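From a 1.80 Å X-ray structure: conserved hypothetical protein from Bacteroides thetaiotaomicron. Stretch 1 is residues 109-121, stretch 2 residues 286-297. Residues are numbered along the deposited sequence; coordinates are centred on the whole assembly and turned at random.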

ATOM      1  N   PRO A 109     -11.063 -33.876  -5.823  1.00 32.10           N
ATOM      2  CA  PRO A 109     -12.451 -33.879  -6.312  1.00 31.41           C
ATOM      3  C   PRO A 109     -13.469 -33.525  -5.223  1.00 31.14           C
ATOM      4  O   PRO A 109     -13.363 -34.018  -4.084  1.00 30.71           O
ATOM      5  CB  PRO A 109     -12.660 -35.320  -6.817  1.00 31.48           C
ATOM      6  CG  PRO A 109     -11.284 -35.913  -6.919  1.00 31.75           C
ATOM      7  CD  PRO A 109     -10.479 -35.229  -5.848  1.00 31.86           C
ATOM      8  N   GLU A 110     -14.406 -32.637  -5.584  1.00 30.87           N
ATOM      9  CA  GLU A 110     -15.514 -32.196  -4.719  1.00 30.48           C
ATOM     10  C   GLU A 110     -15.093 -31.492  -3.415  1.00 30.48           C
ATOM     11  O   GLU A 110     -15.910 -31.326  -2.506  1.00 31.22           O
ATOM     12  CB  GLU A 110     -16.486 -33.361  -4.433  1.00 30.77           C
ATOM     13  N   ARG A 111     -13.829 -31.082  -3.322  1.00 29.45           N
ATOM     14  CA  ARG A 111     -13.344 -30.343  -2.144  1.00 28.94           C
ATOM     15  C   ARG A 111     -13.598 -28.837  -2.249  1.00 28.03           C
ATOM     16  O   ARG A 111     -13.623 -28.146  -1.228  1.00 28.03           O
ATOM     17  CB  ARG A 111     -11.843 -30.596  -1.891  1.00 29.04           C
ATOM     18  CG  ARG A 111     -11.512 -32.035  -1.524  1.00 29.71           C
ATOM     19  CD  ARG A 111     -12.149 -32.440  -0.195  1.00 31.67           C
ATOM     20  N   PHE A 112     -13.783 -28.330  -3.468  1.00 26.88           N
ATOM     21  CA  PHE A 112     -13.937 -26.878  -3.654  1.00 26.60           C
ATOM     22  C   PHE A 112     -15.311 -26.465  -4.166  1.00 26.42           C
ATOM     23  O   PHE A 112     -15.914 -27.175  -4.972  1.00 25.86           O
ATOM     24  CB  PHE A 112     -12.843 -26.334  -4.585  1.00 25.87           C
ATOM     25  CG  PHE A 112     -11.477 -26.294  -3.956  1.00 26.07           C
ATOM     26  CD1 PHE A 112     -11.083 -25.210  -3.174  1.00 24.05           C
ATOM     27  CD2 PHE A 112     -10.583 -27.349  -4.141  1.00 25.59           C
ATOM     28  CE1 PHE A 112      -9.804 -25.166  -2.593  1.00 24.14           C
ATOM     29  CE2 PHE A 112      -9.312 -27.314  -3.559  1.00 26.23           C
ATOM     30  CZ  PHE A 112      -8.925 -26.220  -2.784  1.00 24.77           C
ATOM     31  N   ILE A 113     -15.813 -25.330  -3.671  1.00 26.27           N
ATOM     32  CA  ILE A 113     -16.951 -24.636  -4.290  1.00 26.18           C
ATOM     33  C   ILE A 113     -16.389 -23.607  -5.270  1.00 25.44           C
ATOM     34  O   ILE A 113     -15.566 -22.756  -4.874  1.00 25.75           O
ATOM     35  CB  ILE A 113     -17.840 -23.892  -3.263  1.00 26.05           C
ATOM     36  CG1 ILE A 113     -18.683 -24.875  -2.461  1.00 28.46           C
ATOM     37  CG2 ILE A 113     -18.784 -22.905  -3.976  1.00 26.73           C
ATOM     38  CD1 ILE A 113     -19.182 -24.311  -1.115  1.00 30.41           C
ATOM     39  N   PHE A 114     -16.828 -23.673  -6.532  1.00 24.93           N
ATOM     40  CA  PHE A 114     -16.360 -22.725  -7.571  1.00 24.19           C
ATOM     41  C   PHE A 114     -17.427 -21.689  -7.933  1.00 24.69           C
ATOM     42  O   PHE A 114     -18.546 -22.045  -8.310  1.00 24.51           O
ATOM     43  CB  PHE A 114     -15.942 -23.453  -8.857  1.00 24.19           C
ATOM     44  CG  PHE A 114     -14.784 -24.396  -8.683  1.00 24.78           C
ATOM     45  CD1 PHE A 114     -13.473 -23.938  -8.785  1.00 26.06           C
ATOM     46  CD2 PHE A 114     -15.002 -25.746  -8.429  1.00 26.29           C
ATOM     47  CE1 PHE A 114     -12.395 -24.821  -8.624  1.00 26.14           C
ATOM     48  CE2 PHE A 114     -13.938 -26.632  -8.282  1.00 26.57           C
ATOM     49  CZ  PHE A 114     -12.633 -26.169  -8.372  1.00 26.22           C
ATOM     50  N   THR A 115     -17.065 -20.414  -7.856  1.00 24.88           N
ATOM     51  CA  THR A 115     -17.959 -19.316  -8.239  1.00 25.28           C
ATOM     52  C   THR A 115     -17.242 -18.417  -9.241  1.00 26.32           C
ATOM     53  O   THR A 115     -16.013 -18.341  -9.254  1.00 26.37           O
ATOM     54  CB  THR A 115     -18.409 -18.493  -7.010  1.00 25.47           C
ATOM     55  OG1 THR A 115     -17.262 -17.928  -6.360  1.00 25.17           O
ATOM     56  CG2 THR A 115     -19.176 -19.364  -6.015  1.00 24.75           C
ATOM     57  N   GLU A 116     -18.011 -17.735 -10.077  1.00 27.13           N
ATOM     58  CA  GLU A 116     -17.436 -16.955 -11.151  1.00 27.74           C
ATOM     59  C   GLU A 116     -18.222 -15.646 -11.246  1.00 27.46           C
ATOM     60  O   GLU A 116     -19.412 -15.609 -10.959  1.00 27.16           O
ATOM     61  CB  GLU A 116     -17.518 -17.778 -12.445  1.00 28.41           C
ATOM     62  CG  GLU A 116     -16.788 -17.227 -13.657  1.00 29.56           C
ATOM     63  CD  GLU A 116     -17.701 -16.423 -14.557  1.00 30.65           C
ATOM     64  OE1 GLU A 116     -18.944 -16.556 -14.403  1.00 31.65           O
ATOM     65  OE2 GLU A 116     -17.180 -15.661 -15.415  1.00 30.50           O
ATOM     66  N   ASP A 117     -17.535 -14.573 -11.615  1.00 26.99           N
ATOM     67  CA  ASP A 117     -18.182 -13.289 -11.826  1.00 26.55           C
ATOM     68  C   ASP A 117     -17.649 -12.749 -13.146  1.00 25.43           C
ATOM     69  O   ASP A 117     -16.479 -12.401 -13.265  1.00 24.51           O
ATOM     70  CB  ASP A 117     -17.908 -12.330 -10.649  1.00 27.33           C
ATOM     71  CG  ASP A 117     -18.695 -11.016 -10.752  1.00 28.54           C
ATOM     72  OD1 ASP A 117     -19.167 -10.673 -11.858  1.00 29.15           O
ATOM     73  OD2 ASP A 117     -18.850 -10.326  -9.713  1.00 31.82           O
ATOM     74  N   ARG A 118     -18.528 -12.716 -14.145  1.00 24.16           N
ATOM     75  CA  ARG A 118     -18.198 -12.273 -15.487  1.00 22.72           C
ATOM     76  C   ARG A 118     -17.545 -10.861 -15.522  1.00 22.18           C
ATOM     77  O   ARG A 118     -16.769 -10.550 -16.429  1.00 21.24           O
ATOM     78  CB  ARG A 118     -19.482 -12.335 -16.321  1.00 23.59           C
ATOM     79  CG  ARG A 118     -19.399 -11.774 -17.708  1.00 23.01           C
ATOM     80  CD  ARG A 118     -18.381 -12.506 -18.579  1.00 26.14           C
ATOM     81  NE  ARG A 118     -18.361 -11.921 -19.922  1.00 26.49           N
ATOM     82  CZ  ARG A 118     -17.799 -10.752 -20.222  1.00 28.54           C
ATOM     83  NH1 ARG A 118     -17.163 -10.049 -19.275  1.00 27.52           N
ATOM     84  NH2 ARG A 118     -17.843 -10.295 -21.476  1.00 24.09           N
ATOM     85  N   ALA A 119     -17.841 -10.046 -14.508  1.00 21.33           N
ATOM     86  CA  ALA A 119     -17.251  -8.711 -14.362  1.00 20.84           C
ATOM     87  C   ALA A 119     -15.738  -8.756 -14.322  1.00 20.49           C
ATOM     88  O   ALA A 119     -15.091  -7.787 -14.684  1.00 20.51           O
ATOM     89  CB  ALA A 119     -17.766  -8.058 -13.111  1.00 20.65           C
ATOM     90  N   TYR A 120     -15.189  -9.888 -13.879  1.00 20.34           N
ATOM     91  CA  TYR A 120     -13.743 -10.049 -13.714  1.00 21.78           C
ATOM     92  C   TYR A 120     -13.016 -10.853 -14.779  1.00 20.31           C
ATOM     93  O   TYR A 120     -11.806 -11.074 -14.662  1.00 19.88           O
ATOM     94  CB  TYR A 120     -13.446 -10.593 -12.313  1.00 23.64           C
ATOM     95  CG  TYR A 120     -14.039  -9.684 -11.270  1.00 25.54           C
ATOM     96  CD1 TYR A 120     -13.585  -8.378 -11.123  1.00 30.70           C
ATOM     97  CD2 TYR A 120     -15.086 -10.113 -10.470  1.00 29.62           C
ATOM     98  CE1 TYR A 120     -14.154  -7.526 -10.187  1.00 31.27           C
ATOM     99  CE2 TYR A 120     -15.645  -9.283  -9.535  1.00 30.34           C
ATOM    100  CZ  TYR A 120     -15.178  -7.994  -9.401  1.00 30.66           C
ATOM    101  OH  TYR A 120     -15.760  -7.171  -8.453  1.00 32.21           O
ATOM    102  N   ALA A 121     -13.728 -11.262 -15.816  1.00 19.19           N
ATOM    103  CA  ALA A 121     -13.110 -11.984 -16.931  1.00 18.74           C
ATOM    104  C   ALA A 121     -12.183 -11.036 -17.692  1.00 18.13           C
ATOM    105  O   ALA A 121     -12.484  -9.849 -17.785  1.00 18.94           O
ATOM    106  CB  ALA A 121     -14.188 -12.540 -17.870  1.00 19.42           C
ATOM    107  N   THR A 286     -10.690 -14.654 -26.904  1.00 21.86           N
ATOM    108  CA  THR A 286     -10.969 -15.380 -25.673  1.00 22.54           C
ATOM    109  C   THR A 286     -11.492 -14.414 -24.634  1.00 21.84           C
ATOM    110  O   THR A 286     -10.972 -13.302 -24.496  1.00 21.30           O
ATOM    111  CB  THR A 286      -9.686 -16.018 -25.095  1.00 22.68           C
ATOM    112  OG1 THR A 286      -9.221 -17.029 -25.985  1.00 24.84           O
ATOM    113  CG2 THR A 286      -9.941 -16.652 -23.716  1.00 24.90           C
ATOM    114  N   ILE A 287     -12.533 -14.831 -23.921  1.00 20.62           N
ATOM    115  CA  ILE A 287     -12.919 -14.137 -22.704  1.00 20.82           C
ATOM    116  C   ILE A 287     -12.534 -15.074 -21.563  1.00 20.81           C
ATOM    117  O   ILE A 287     -13.115 -16.164 -21.402  1.00 19.87           O
ATOM    118  CB  ILE A 287     -14.405 -13.737 -22.731  1.00 21.00           C
ATOM    119  CG1 ILE A 287     -14.602 -12.651 -23.805  1.00 22.24           C
ATOM    120  CG2 ILE A 287     -14.841 -13.214 -21.361  1.00 20.69           C
ATOM    121  CD1 ILE A 287     -16.020 -12.449 -24.162  1.00 25.31           C
ATOM    122  N   LEU A 288     -11.490 -14.684 -20.841  1.00 19.64           N
ATOM    123  CA  LEU A 288     -10.832 -15.558 -19.888  1.00 20.29           C
ATOM    124  C   LEU A 288     -11.551 -15.458 -18.547  1.00 20.30           C
ATOM    125  O   LEU A 288     -11.347 -14.516 -17.809  1.00 20.19           O
ATOM    126  CB  LEU A 288      -9.352 -15.160 -19.755  1.00 20.75           C
ATOM    127  CG  LEU A 288      -8.447 -16.047 -18.886  1.00 22.40           C
ATOM    128  CD1 LEU A 288      -8.217 -17.446 -19.494  1.00 23.15           C
ATOM    129  CD2 LEU A 288      -7.122 -15.326 -18.622  1.00 20.97           C
ATOM    130  N   GLU A 289     -12.414 -16.420 -18.246  1.00 20.72           N
ATOM    131  CA  GLU A 289     -13.139 -16.419 -16.971  1.00 21.85           C
ATOM    132  C   GLU A 289     -12.216 -16.722 -15.806  1.00 21.16           C
ATOM    133  O   GLU A 289     -11.217 -17.423 -15.963  1.00 21.82           O
ATOM    134  CB  GLU A 289     -14.281 -17.447 -17.016  1.00 22.59           C
ATOM    135  CG  GLU A 289     -15.065 -17.356 -18.290  1.00 27.26           C
ATOM    136  CD  GLU A 289     -15.867 -18.613 -18.573  1.00 35.04           C
ATOM    137  OE1 GLU A 289     -15.347 -19.746 -18.364  1.00 37.73           O
ATOM    138  OE2 GLU A 289     -17.023 -18.454 -19.004  1.00 37.94           O
ATOM    139  N   LYS A 290     -12.546 -16.185 -14.637  1.00 21.20           N
ATOM    140  CA  LYS A 290     -11.721 -16.390 -13.459  1.00 21.67           C
ATOM    141  C   LYS A 290     -12.601 -16.886 -12.343  1.00 22.58           C
ATOM    142  O   LYS A 290     -13.594 -16.231 -11.983  1.00 23.30           O
ATOM    143  CB  LYS A 290     -11.043 -15.103 -13.036  1.00 20.83           C
ATOM    144  CG  LYS A 290     -10.184 -14.490 -14.123  1.00 19.70           C
ATOM    145  CD  LYS A 290      -9.538 -13.208 -13.638  1.00 21.09           C
ATOM    146  CE  LYS A 290      -8.835 -12.537 -14.785  1.00 17.55           C
ATOM    147  NZ  LYS A 290      -8.348 -11.173 -14.385  1.00 16.98           N
ATOM    148  N   TYR A 291     -12.262 -18.059 -11.827  1.00 22.90           N
ATOM    149  CA  TYR A 291     -13.050 -18.639 -10.745  1.00 23.71           C
ATOM    150  C   TYR A 291     -12.487 -18.327  -9.385  1.00 23.86           C
ATOM    151  O   TYR A 291     -11.284 -18.138  -9.214  1.00 23.45           O
ATOM    152  CB  TYR A 291     -13.219 -20.160 -10.916  1.00 24.04           C
ATOM    153  CG  TYR A 291     -14.056 -20.507 -12.110  1.00 24.85           C
ATOM    154  CD1 TYR A 291     -15.415 -20.801 -11.970  1.00 23.53           C
ATOM    155  CD2 TYR A 291     -13.500 -20.523 -13.384  1.00 24.72           C
ATOM    156  CE1 TYR A 291     -16.189 -21.102 -13.077  1.00 25.81           C
ATOM    157  CE2 TYR A 291     -14.256 -20.812 -14.487  1.00 26.26           C
ATOM    158  CZ  TYR A 291     -15.598 -21.096 -14.334  1.00 25.78           C
ATOM    159  OH  TYR A 291     -16.333 -21.392 -15.442  1.00 27.01           O
ATOM    160  N   MET A 292     -13.380 -18.262  -8.410  1.00 24.10           N
ATOM    161  CA  MET A 292     -12.950 -18.336  -7.031  1.00 25.11           C
ATOM    162  C   MET A 292     -13.238 -19.763  -6.571  1.00 23.96           C
ATOM    163  O   MET A 292     -14.343 -20.288  -6.776  1.00 24.72           O
ATOM    164  CB  MET A 292     -13.642 -17.289  -6.160  1.00 24.81           C
ATOM    165  CG  MET A 292     -13.286 -17.415  -4.651  1.00 25.94           C
ATOM    166  SD  MET A 292     -13.759 -15.995  -3.636  1.00 28.72           S
ATOM    167  CE  MET A 292     -15.438 -16.421  -3.245  1.00 24.95           C
ATOM    168  N   ALA A 293     -12.224 -20.394  -5.987  1.00 23.41           N
ATOM    169  CA  ALA A 293     -12.326 -21.754  -5.468  1.00 22.91           C
ATOM    170  C   ALA A 293     -12.183 -21.659  -3.955  1.00 23.49           C
ATOM    171  O   ALA A 293     -11.110 -21.297  -3.441  1.00 23.45           O
ATOM    172  CB  ALA A 293     -11.230 -22.630  -6.060  1.00 22.22           C
ATOM    173  N   CYS A 294     -13.259 -21.958  -3.259  1.00 23.81           N
ATOM    174  CA  CYS A 294     -13.275 -21.965  -1.817  1.00 24.99           C
ATOM    175  C   CYS A 294     -13.449 -23.385  -1.254  1.00 25.83           C
ATOM    176  O   CYS A 294     -14.257 -24.135  -1.719  1.00 24.00           O
ATOM    177  CB  CYS A 294     -14.352 -21.052  -1.281  1.00 24.67           C
ATOM    178  SG  CYS A 294     -14.069 -19.321  -1.551  1.00 27.65           S
ATOM    179  N   LEU A 295     -12.647 -23.710  -0.263  1.00 26.97           N
ATOM    180  CA  LEU A 295     -12.663 -25.028   0.322  1.00 29.33           C
ATOM    181  C   LEU A 295     -14.022 -25.199   0.940  1.00 30.96           C
ATOM    182  O   LEU A 295     -14.471 -24.339   1.625  1.00 31.24           O
ATOM    183  CB  LEU A 295     -11.602 -25.100   1.397  1.00 29.06           C
ATOM    184  CG  LEU A 295     -11.011 -26.420   1.768  1.00 30.06           C
ATOM    185  CD1 LEU A 295     -10.597 -27.178   0.596  1.00 30.07           C
ATOM    186  CD2 LEU A 295      -9.920 -26.265   2.732  1.00 29.56           C
ATOM    187  N   LYS A 296     -14.687 -26.307   0.650  1.00 32.72           N
ATOM    188  CA  LYS A 296     -15.950 -26.669   1.284  1.00 35.02           C
ATOM    189  C   LYS A 296     -15.684 -27.162   2.689  1.00 36.19           C
ATOM    190  O   LYS A 296     -14.925 -28.061   2.851  1.00 36.49           O
ATOM    191  CB  LYS A 296     -16.582 -27.809   0.500  1.00 34.87           C
ATOM    192  CG  LYS A 296     -17.252 -27.372  -0.719  1.00 35.38           C
ATOM    193  CD  LYS A 296     -18.469 -28.195  -1.009  1.00 36.08           C
ATOM    194  CE  LYS A 296     -18.103 -29.555  -1.490  1.00 35.71           C
ATOM    195  NZ  LYS A 296     -18.719 -29.810  -2.768  1.00 36.92           N
ATOM    196  N   ASP A 297     -16.297 -26.541   3.689  1.00 30.45           N
ATOM    197  CA  ASP A 297     -15.830 -26.601   5.072  1.00 31.00           C
ATOM    198  C   ASP A 297     -14.322 -26.567   5.130  1.00 31.30           C
ATOM    199  O   ASP A 297     -13.706 -25.526   4.921  1.00 40.48           O
ATOM    200  CB  ASP A 297     -16.408 -25.434   5.901  1.00 31.45           C
ATOM    201  CG  ASP A 297     -16.971 -25.872   7.256  1.00 33.32           C
ATOM    202  OD1 ASP A 297     -16.222 -26.402   8.097  1.00 35.60           O
ATOM    203  OD2 ASP A 297     -18.172 -25.680   7.483  1.00 36.70           O
TER
HETATM  204  O   HOH W   1     -14.890 -14.346 -14.696  1.00 28.04           O

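The apolar centre of the contact gathers around Ala293, whose small side chain touches two phenylalanines: its CB is 3.6 Å from Phe114 CE1 and 3.9 Å from Phe112 CD1. Leu295 CB points away from the partner strand, yet its end turns back, placing CD1 over one face of the Phe112 ring, 4.1 Å from the centroid, where C–H groups meet the π cloud. Tyr291 lies on the face of the sheet that carries Phe114 and Ala293 and receives the aliphatic part of Glu116, with CG over its ring.

The backbones beneath these side chains pair antiparallel, in the strands through Phe114 and Ala293. Ile113 and Cys294 exchange two backbone hydrogen bonds (Ile113 N to Cys294 O, 2.8 Å; Cys294 N to Ile113 O, 2.9 Å), as do Thr115 and Met292, and Lys296 N continues the ladder to Arg111 O at 2.8 Å. On the face opposite Phe114, Thr115 OG1 approaches Met292 CB at 3.7 Å.

Beyond this pairing, Ala121 CB packs on Ile287 CG2 (3.6 Å), which also lies over the Arg118 guanidinium. At the polar edge, a water donates to Glu116 OE2 (2.7 Å) and Asp117 O (2.9 Å) and accepts from Lys290 N (3.0 Å), bridging the stretches.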